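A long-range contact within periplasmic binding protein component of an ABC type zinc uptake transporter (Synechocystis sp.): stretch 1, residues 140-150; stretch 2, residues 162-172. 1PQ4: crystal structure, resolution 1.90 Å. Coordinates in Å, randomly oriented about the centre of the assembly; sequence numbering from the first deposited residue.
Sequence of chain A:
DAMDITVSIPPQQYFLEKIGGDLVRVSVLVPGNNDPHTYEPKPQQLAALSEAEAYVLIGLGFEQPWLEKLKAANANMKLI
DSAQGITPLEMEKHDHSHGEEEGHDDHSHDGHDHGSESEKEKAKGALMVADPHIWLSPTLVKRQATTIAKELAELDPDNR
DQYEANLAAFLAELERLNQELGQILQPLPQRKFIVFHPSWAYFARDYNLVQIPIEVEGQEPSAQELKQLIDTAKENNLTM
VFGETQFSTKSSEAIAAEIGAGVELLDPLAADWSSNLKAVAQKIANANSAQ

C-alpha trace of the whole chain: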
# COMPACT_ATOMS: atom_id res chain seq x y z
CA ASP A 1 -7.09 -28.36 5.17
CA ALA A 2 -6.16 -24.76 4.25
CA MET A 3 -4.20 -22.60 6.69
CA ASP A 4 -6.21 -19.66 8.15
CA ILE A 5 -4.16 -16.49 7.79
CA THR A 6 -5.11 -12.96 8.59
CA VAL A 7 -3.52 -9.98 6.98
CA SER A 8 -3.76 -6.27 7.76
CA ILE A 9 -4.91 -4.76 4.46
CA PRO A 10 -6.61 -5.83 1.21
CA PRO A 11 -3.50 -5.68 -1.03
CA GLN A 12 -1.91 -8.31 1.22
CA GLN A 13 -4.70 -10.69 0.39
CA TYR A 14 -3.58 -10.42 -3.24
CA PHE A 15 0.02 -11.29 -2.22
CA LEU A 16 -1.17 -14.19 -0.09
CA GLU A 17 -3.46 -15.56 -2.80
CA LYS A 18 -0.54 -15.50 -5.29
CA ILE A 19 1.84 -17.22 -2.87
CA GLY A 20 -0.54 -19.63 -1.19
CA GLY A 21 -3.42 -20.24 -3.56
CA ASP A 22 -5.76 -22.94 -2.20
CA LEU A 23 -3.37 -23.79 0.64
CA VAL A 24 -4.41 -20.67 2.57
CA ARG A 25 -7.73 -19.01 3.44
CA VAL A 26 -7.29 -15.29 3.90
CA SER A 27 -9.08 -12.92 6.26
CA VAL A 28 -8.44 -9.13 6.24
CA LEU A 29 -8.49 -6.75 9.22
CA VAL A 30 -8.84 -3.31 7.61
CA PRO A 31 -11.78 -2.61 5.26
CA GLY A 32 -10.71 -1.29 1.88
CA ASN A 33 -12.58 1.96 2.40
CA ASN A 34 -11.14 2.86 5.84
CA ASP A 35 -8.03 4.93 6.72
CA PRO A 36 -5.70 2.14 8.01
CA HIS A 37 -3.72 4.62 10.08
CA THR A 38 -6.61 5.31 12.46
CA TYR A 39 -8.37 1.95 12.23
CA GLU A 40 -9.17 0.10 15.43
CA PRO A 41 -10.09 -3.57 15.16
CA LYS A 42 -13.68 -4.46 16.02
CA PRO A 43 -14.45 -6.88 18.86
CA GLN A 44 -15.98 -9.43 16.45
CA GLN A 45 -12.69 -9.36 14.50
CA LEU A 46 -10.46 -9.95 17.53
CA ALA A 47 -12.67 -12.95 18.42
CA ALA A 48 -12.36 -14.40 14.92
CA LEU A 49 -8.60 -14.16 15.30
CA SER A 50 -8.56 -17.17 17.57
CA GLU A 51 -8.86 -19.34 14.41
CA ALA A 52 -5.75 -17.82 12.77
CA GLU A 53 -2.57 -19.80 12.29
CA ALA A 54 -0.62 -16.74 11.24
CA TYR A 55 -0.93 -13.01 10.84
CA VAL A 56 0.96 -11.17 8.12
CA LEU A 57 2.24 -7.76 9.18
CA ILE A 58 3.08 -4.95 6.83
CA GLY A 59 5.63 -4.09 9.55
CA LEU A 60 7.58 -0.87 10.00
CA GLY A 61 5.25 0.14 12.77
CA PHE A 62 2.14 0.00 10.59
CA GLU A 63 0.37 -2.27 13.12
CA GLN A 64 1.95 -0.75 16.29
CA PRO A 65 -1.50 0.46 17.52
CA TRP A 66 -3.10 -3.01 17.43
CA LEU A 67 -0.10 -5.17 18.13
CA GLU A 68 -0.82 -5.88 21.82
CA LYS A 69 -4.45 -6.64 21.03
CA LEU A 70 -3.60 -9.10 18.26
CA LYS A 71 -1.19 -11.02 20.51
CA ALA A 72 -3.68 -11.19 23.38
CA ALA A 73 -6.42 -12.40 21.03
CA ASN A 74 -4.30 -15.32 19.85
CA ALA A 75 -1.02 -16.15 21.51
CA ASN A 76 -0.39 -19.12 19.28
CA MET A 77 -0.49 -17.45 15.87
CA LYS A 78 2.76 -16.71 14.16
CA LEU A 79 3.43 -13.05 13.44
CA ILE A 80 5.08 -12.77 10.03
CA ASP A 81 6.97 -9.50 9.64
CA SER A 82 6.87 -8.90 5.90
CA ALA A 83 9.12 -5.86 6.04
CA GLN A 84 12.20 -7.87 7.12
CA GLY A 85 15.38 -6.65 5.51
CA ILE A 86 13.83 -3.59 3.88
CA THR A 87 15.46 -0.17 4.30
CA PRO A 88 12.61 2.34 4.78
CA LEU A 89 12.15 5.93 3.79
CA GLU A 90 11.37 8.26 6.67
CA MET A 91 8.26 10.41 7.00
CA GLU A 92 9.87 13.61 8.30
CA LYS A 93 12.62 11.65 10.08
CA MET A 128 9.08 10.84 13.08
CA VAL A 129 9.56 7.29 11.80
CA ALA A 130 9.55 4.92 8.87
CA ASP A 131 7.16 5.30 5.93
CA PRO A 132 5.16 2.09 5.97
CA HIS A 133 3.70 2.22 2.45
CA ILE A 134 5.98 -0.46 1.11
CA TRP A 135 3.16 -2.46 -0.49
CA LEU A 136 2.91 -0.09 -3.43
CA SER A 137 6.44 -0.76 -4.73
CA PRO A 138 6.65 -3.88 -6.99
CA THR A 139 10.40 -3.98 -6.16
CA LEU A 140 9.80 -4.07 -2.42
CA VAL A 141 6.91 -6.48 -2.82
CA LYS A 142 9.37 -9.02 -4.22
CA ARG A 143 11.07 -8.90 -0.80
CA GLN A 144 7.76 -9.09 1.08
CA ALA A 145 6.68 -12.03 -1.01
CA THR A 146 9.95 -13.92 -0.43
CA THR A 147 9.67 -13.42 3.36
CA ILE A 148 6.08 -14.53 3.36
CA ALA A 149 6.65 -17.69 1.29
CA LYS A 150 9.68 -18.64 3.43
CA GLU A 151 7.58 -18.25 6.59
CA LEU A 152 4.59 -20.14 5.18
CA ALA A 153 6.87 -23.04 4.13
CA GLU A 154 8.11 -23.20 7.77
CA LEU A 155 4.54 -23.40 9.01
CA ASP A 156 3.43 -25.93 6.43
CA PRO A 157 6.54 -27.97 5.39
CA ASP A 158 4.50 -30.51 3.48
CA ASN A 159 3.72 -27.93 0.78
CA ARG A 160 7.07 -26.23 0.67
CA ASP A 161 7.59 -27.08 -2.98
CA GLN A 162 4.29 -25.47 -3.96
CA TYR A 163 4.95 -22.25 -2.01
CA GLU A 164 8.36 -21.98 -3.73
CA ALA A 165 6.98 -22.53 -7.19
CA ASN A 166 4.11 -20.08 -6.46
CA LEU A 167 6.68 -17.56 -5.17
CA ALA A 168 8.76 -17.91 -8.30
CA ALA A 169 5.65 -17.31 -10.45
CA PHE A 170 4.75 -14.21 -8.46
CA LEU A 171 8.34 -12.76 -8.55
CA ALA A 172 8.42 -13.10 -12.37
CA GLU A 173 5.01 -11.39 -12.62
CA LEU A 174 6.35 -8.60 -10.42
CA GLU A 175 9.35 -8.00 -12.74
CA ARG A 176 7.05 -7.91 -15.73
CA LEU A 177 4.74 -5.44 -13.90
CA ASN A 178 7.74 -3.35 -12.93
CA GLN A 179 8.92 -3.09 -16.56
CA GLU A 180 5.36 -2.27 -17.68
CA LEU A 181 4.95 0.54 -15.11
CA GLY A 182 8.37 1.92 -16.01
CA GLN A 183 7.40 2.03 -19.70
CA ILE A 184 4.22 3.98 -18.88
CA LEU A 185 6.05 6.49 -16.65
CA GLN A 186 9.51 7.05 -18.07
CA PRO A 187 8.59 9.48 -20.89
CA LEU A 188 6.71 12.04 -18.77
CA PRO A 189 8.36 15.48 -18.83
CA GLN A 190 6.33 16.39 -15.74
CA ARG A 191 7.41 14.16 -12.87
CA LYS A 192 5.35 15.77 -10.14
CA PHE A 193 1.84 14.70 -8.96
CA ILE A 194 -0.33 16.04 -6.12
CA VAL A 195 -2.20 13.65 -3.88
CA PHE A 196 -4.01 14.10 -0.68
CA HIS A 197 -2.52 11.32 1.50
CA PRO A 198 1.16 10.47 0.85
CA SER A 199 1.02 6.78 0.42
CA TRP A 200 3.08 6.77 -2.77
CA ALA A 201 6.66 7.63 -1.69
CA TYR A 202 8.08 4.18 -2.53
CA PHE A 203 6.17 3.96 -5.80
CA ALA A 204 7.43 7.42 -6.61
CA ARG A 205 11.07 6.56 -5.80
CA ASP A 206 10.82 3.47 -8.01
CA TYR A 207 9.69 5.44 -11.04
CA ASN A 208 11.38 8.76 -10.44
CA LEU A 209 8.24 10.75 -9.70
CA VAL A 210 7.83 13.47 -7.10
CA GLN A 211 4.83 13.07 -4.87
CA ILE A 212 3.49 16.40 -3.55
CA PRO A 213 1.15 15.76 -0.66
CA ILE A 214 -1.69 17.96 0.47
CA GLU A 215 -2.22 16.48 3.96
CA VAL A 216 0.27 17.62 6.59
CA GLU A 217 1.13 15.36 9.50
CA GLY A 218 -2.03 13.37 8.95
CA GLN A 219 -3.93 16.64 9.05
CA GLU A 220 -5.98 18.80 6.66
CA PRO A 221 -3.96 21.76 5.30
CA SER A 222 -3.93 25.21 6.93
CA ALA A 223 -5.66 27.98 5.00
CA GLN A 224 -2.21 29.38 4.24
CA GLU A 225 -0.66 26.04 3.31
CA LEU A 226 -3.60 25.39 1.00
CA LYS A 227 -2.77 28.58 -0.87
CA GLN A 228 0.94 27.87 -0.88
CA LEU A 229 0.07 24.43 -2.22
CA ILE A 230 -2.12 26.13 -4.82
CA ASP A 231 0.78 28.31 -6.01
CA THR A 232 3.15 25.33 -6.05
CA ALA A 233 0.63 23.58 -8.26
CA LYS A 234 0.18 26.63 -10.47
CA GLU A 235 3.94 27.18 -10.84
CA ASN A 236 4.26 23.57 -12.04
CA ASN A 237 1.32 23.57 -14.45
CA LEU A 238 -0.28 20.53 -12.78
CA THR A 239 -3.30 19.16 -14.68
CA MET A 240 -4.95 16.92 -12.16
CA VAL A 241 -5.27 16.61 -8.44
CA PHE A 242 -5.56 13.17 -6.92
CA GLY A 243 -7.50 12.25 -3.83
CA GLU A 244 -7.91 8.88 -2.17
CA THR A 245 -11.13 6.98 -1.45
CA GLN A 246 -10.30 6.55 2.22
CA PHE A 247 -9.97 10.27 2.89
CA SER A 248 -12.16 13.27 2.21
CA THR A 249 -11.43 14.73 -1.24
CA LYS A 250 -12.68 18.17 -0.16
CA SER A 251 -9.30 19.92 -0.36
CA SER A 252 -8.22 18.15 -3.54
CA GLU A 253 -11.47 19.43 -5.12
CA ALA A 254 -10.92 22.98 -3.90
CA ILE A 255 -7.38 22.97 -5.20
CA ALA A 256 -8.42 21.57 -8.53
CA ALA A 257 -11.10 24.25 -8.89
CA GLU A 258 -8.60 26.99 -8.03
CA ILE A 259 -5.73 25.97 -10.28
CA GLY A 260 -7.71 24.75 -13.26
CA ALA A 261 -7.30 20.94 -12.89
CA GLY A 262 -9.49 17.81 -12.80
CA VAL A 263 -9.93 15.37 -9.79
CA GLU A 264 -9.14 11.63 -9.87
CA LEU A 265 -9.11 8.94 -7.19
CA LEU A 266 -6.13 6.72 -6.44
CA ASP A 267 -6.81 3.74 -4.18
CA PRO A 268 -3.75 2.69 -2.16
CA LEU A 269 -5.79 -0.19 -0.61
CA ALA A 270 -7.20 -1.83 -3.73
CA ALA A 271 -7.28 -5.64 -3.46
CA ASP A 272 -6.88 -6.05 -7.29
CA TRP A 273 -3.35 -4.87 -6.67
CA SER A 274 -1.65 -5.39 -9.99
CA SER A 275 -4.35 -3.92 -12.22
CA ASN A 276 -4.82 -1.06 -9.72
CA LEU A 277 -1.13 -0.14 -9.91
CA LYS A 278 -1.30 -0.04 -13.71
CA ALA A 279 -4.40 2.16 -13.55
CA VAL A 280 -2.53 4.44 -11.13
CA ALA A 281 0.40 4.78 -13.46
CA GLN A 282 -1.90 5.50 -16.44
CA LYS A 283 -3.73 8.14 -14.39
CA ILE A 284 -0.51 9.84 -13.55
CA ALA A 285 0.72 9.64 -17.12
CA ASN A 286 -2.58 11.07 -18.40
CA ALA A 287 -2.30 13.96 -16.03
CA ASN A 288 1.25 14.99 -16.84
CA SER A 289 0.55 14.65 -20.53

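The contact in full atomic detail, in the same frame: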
# COMPACT_ATOMS: atom_id res chain seq x y z
N LEU A 140 9.82 -3.69 -3.82
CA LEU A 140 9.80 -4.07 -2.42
C LEU A 140 8.82 -5.21 -2.19
O LEU A 140 8.99 -6.01 -1.27
CB LEU A 140 9.44 -2.84 -1.57
CG LEU A 140 10.51 -1.77 -1.43
CD1 LEU A 140 10.86 -1.24 -2.78
CD2 LEU A 140 9.94 -0.61 -0.56
N VAL A 141 7.81 -5.36 -3.05
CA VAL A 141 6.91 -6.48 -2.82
C VAL A 141 7.61 -7.80 -3.11
O VAL A 141 7.21 -8.83 -2.59
CB VAL A 141 5.57 -6.31 -3.65
CG1 VAL A 141 4.72 -7.60 -3.65
CG2 VAL A 141 4.74 -5.19 -2.94
N LYS A 142 8.58 -7.79 -4.03
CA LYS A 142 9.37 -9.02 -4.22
C LYS A 142 9.95 -9.48 -2.89
O LYS A 142 9.96 -10.66 -2.61
CB LYS A 142 10.58 -8.81 -5.15
CG LYS A 142 10.18 -8.48 -6.59
CD LYS A 142 11.45 -8.36 -7.46
CE LYS A 142 11.14 -7.89 -8.88
NZ LYS A 142 12.40 -8.04 -9.72
N ARG A 143 10.49 -8.55 -2.12
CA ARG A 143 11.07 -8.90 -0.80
C ARG A 143 9.99 -9.35 0.14
O ARG A 143 10.19 -10.33 0.86
CB ARG A 143 11.78 -7.69 -0.17
CG ARG A 143 12.68 -6.95 -1.12
CD ARG A 143 13.77 -7.85 -1.63
NE ARG A 143 14.82 -7.13 -2.34
CZ ARG A 143 16.09 -7.55 -2.38
NH1 ARG A 143 16.44 -8.66 -1.74
NH2 ARG A 143 16.99 -6.87 -3.07
N GLN A 144 8.82 -8.65 0.16
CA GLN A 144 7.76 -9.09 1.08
C GLN A 144 7.30 -10.48 0.73
O GLN A 144 7.09 -11.32 1.61
CB GLN A 144 6.57 -8.12 1.02
CG GLN A 144 6.89 -6.72 1.58
CD GLN A 144 5.98 -5.65 0.98
OE1 GLN A 144 4.77 -5.65 1.20
NE2 GLN A 144 6.57 -4.73 0.21
N ALA A 145 7.14 -10.74 -0.57
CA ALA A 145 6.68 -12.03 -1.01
C ALA A 145 7.64 -13.16 -0.61
O ALA A 145 7.20 -14.24 -0.23
CB ALA A 145 6.50 -12.05 -2.58
N THR A 146 8.94 -12.90 -0.79
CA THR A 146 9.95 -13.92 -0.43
C THR A 146 9.87 -14.27 1.07
O THR A 146 9.83 -15.42 1.45
CB THR A 146 11.32 -13.40 -0.81
OG1 THR A 146 11.32 -13.18 -2.22
CG2 THR A 146 12.44 -14.41 -0.44
N THR A 147 9.76 -13.25 1.91
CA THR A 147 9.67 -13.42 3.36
C THR A 147 8.42 -14.19 3.67
O THR A 147 8.43 -15.15 4.44
CB THR A 147 9.66 -12.03 4.07
OG1 THR A 147 10.90 -11.36 3.82
CG2 THR A 147 9.44 -12.18 5.60
N ILE A 148 7.30 -13.80 3.06
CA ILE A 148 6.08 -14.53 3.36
C ILE A 148 6.13 -16.02 2.97
O ILE A 148 5.72 -16.90 3.75
CB ILE A 148 4.86 -13.82 2.67
CG1 ILE A 148 4.71 -12.39 3.25
CG2 ILE A 148 3.61 -14.66 2.87
CD1 ILE A 148 3.75 -11.49 2.48
N ALA A 149 6.60 -16.31 1.76
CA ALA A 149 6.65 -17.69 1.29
C ALA A 149 7.56 -18.52 2.21
O ALA A 149 7.22 -19.63 2.59
CB ALA A 149 7.17 -17.75 -0.16
N LYS A 150 8.72 -17.95 2.55
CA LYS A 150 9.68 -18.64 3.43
C LYS A 150 8.98 -18.94 4.77
O LYS A 150 9.08 -20.05 5.28
CB LYS A 150 10.92 -17.74 3.65
CG LYS A 150 11.85 -18.21 4.79
CD LYS A 150 12.84 -17.12 5.23
CE LYS A 150 13.51 -17.48 6.57
NZ LYS A 150 12.54 -17.80 7.69
N GLN A 162 5.33 -26.26 -3.30
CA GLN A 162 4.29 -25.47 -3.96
C GLN A 162 4.46 -23.98 -3.61
O GLN A 162 4.33 -23.13 -4.48
CB GLN A 162 2.88 -25.96 -3.59
CG GLN A 162 1.78 -25.36 -4.44
CD GLN A 162 1.91 -25.78 -5.92
OE1 GLN A 162 1.83 -26.98 -6.23
NE2 GLN A 162 2.11 -24.81 -6.83
N TYR A 163 4.75 -23.67 -2.35
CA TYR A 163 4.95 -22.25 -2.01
C TYR A 163 6.12 -21.66 -2.79
O TYR A 163 6.09 -20.48 -3.17
CB TYR A 163 5.26 -22.06 -0.52
CG TYR A 163 4.10 -22.39 0.40
CD1 TYR A 163 4.21 -23.41 1.35
CD2 TYR A 163 2.86 -21.73 0.27
CE1 TYR A 163 3.14 -23.79 2.14
CE2 TYR A 163 1.78 -22.10 1.05
CZ TYR A 163 1.92 -23.14 1.99
OH TYR A 163 0.88 -23.50 2.81
N GLU A 164 7.19 -22.45 -2.98
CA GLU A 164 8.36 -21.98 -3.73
C GLU A 164 8.04 -21.76 -5.18
O GLU A 164 8.49 -20.79 -5.78
CB GLU A 164 9.50 -23.02 -3.69
CG GLU A 164 9.73 -23.57 -2.35
CD GLU A 164 11.06 -23.20 -1.83
OE1 GLU A 164 11.20 -22.04 -1.39
OE2 GLU A 164 11.96 -24.07 -1.90
N ALA A 165 7.33 -22.71 -5.78
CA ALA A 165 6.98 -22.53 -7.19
C ALA A 165 6.02 -21.32 -7.31
O ALA A 165 6.14 -20.48 -8.25
CB ALA A 165 6.28 -23.81 -7.73
N ASN A 166 5.05 -21.24 -6.39
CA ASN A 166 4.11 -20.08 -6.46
C ASN A 166 4.89 -18.78 -6.27
O ASN A 166 4.59 -17.78 -6.90
CB ASN A 166 3.01 -20.12 -5.39
CG ASN A 166 2.05 -21.27 -5.56
OD1 ASN A 166 1.98 -21.92 -6.61
ND2 ASN A 166 1.27 -21.52 -4.53
N LEU A 167 5.90 -18.78 -5.40
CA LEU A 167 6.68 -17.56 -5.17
C LEU A 167 7.40 -17.18 -6.44
O LEU A 167 7.41 -16.01 -6.86
CB LEU A 167 7.76 -17.80 -4.10
CG LEU A 167 8.48 -16.74 -3.22
CD1 LEU A 167 9.97 -17.00 -3.24
CD2 LEU A 167 8.16 -15.31 -3.54
N ALA A 168 8.01 -18.18 -7.06
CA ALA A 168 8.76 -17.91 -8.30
C ALA A 168 7.83 -17.29 -9.37
O ALA A 168 8.24 -16.35 -10.07
CB ALA A 168 9.43 -19.23 -8.84
N ALA A 169 6.62 -17.83 -9.49
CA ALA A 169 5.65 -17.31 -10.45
C ALA A 169 5.35 -15.86 -10.11
O ALA A 169 5.37 -14.96 -10.96
CB ALA A 169 4.34 -18.17 -10.41
N PHE A 170 5.05 -15.60 -8.84
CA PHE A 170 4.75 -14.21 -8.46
C PHE A 170 5.96 -13.27 -8.65
O PHE A 170 5.77 -12.14 -9.09
CB PHE A 170 4.25 -14.17 -7.00
CG PHE A 170 3.71 -12.82 -6.56
CD1 PHE A 170 3.81 -12.44 -5.22
CD2 PHE A 170 3.05 -11.98 -7.46
CE1 PHE A 170 3.25 -11.24 -4.79
CE2 PHE A 170 2.50 -10.80 -7.06
CZ PHE A 170 2.60 -10.41 -5.72
N LEU A 171 7.21 -13.69 -8.33
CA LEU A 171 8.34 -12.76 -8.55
C LEU A 171 8.50 -12.41 -10.03
O LEU A 171 8.83 -11.27 -10.38
CB LEU A 171 9.69 -13.35 -8.05
CG LEU A 171 9.72 -13.59 -6.52
CD1 LEU A 171 11.01 -14.41 -6.12
CD2 LEU A 171 9.66 -12.21 -5.78
N ALA A 172 8.28 -13.38 -10.92
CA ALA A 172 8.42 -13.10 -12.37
C ALA A 172 7.31 -12.12 -12.83
O ALA A 172 7.54 -11.26 -13.69
CB ALA A 172 8.33 -14.45 -13.15

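Two helical segments, 140-150 and 162-172, pack almost antiparallel, their N-to-C directions 173° apart and their axes 9.7 Å apart at closest approach. No hydrogen bond crosses between them; the contact is made by apolar packing and buries 394 Å² in all. Ala-145 and Ala-149, one helical turn apart, both direct CA-to-CB toward the second helix. Leu-167 packs against both alanines. Its chi1 is t (-158°) but its chi2, -132°, lies between wells; in this conformation Leu-167 CG sits 3.5 Å from Ala-149 CB while Leu-167 CD2 reaches 3.8 Å from Ala-145 CB and 3.6 Å from Ala-145 O, so one leucine spans both alanines.

Leu-171 starts sideways, yet its m,t rotamer brings Leu-171 CD2 inward, to 3.5 Å from Lys-142 O and 3.6 Å from Lys-142 CB. Lys-142 packs its CB against Leu-171, and its extended chain (chi1 m, chi2 to chi4 t) carries NZ away to a hydrogen bond elsewhere in the structure. Thr-146, chi1 m, turns OG1 back along its own helix to donate a hydrogen bond to Lys-142 O (2.9 Å), which satisfies the hydroxyl without a partner across the contact; the same OG1 lies 4.0 Å from CD2 of Leu-167 and 4.0 Å from CD2 of Leu-171.

Phe-170, chi1 t, brings its ring to the first helix, with Phe-170 CD1 3.8 Å from Ala-145 CB and Phe-170 CE1 4.1 Å from Val-141 CG1; both methyls meet the ring obliquely. Tyr-163 points CA-to-CB toward the first helix, but its m rotamer leads the ring away, and the closest approach of Tyr-163 to Ala-149 is from its backbone, Tyr-163 O to Ala-149 CB, 4.2 Å.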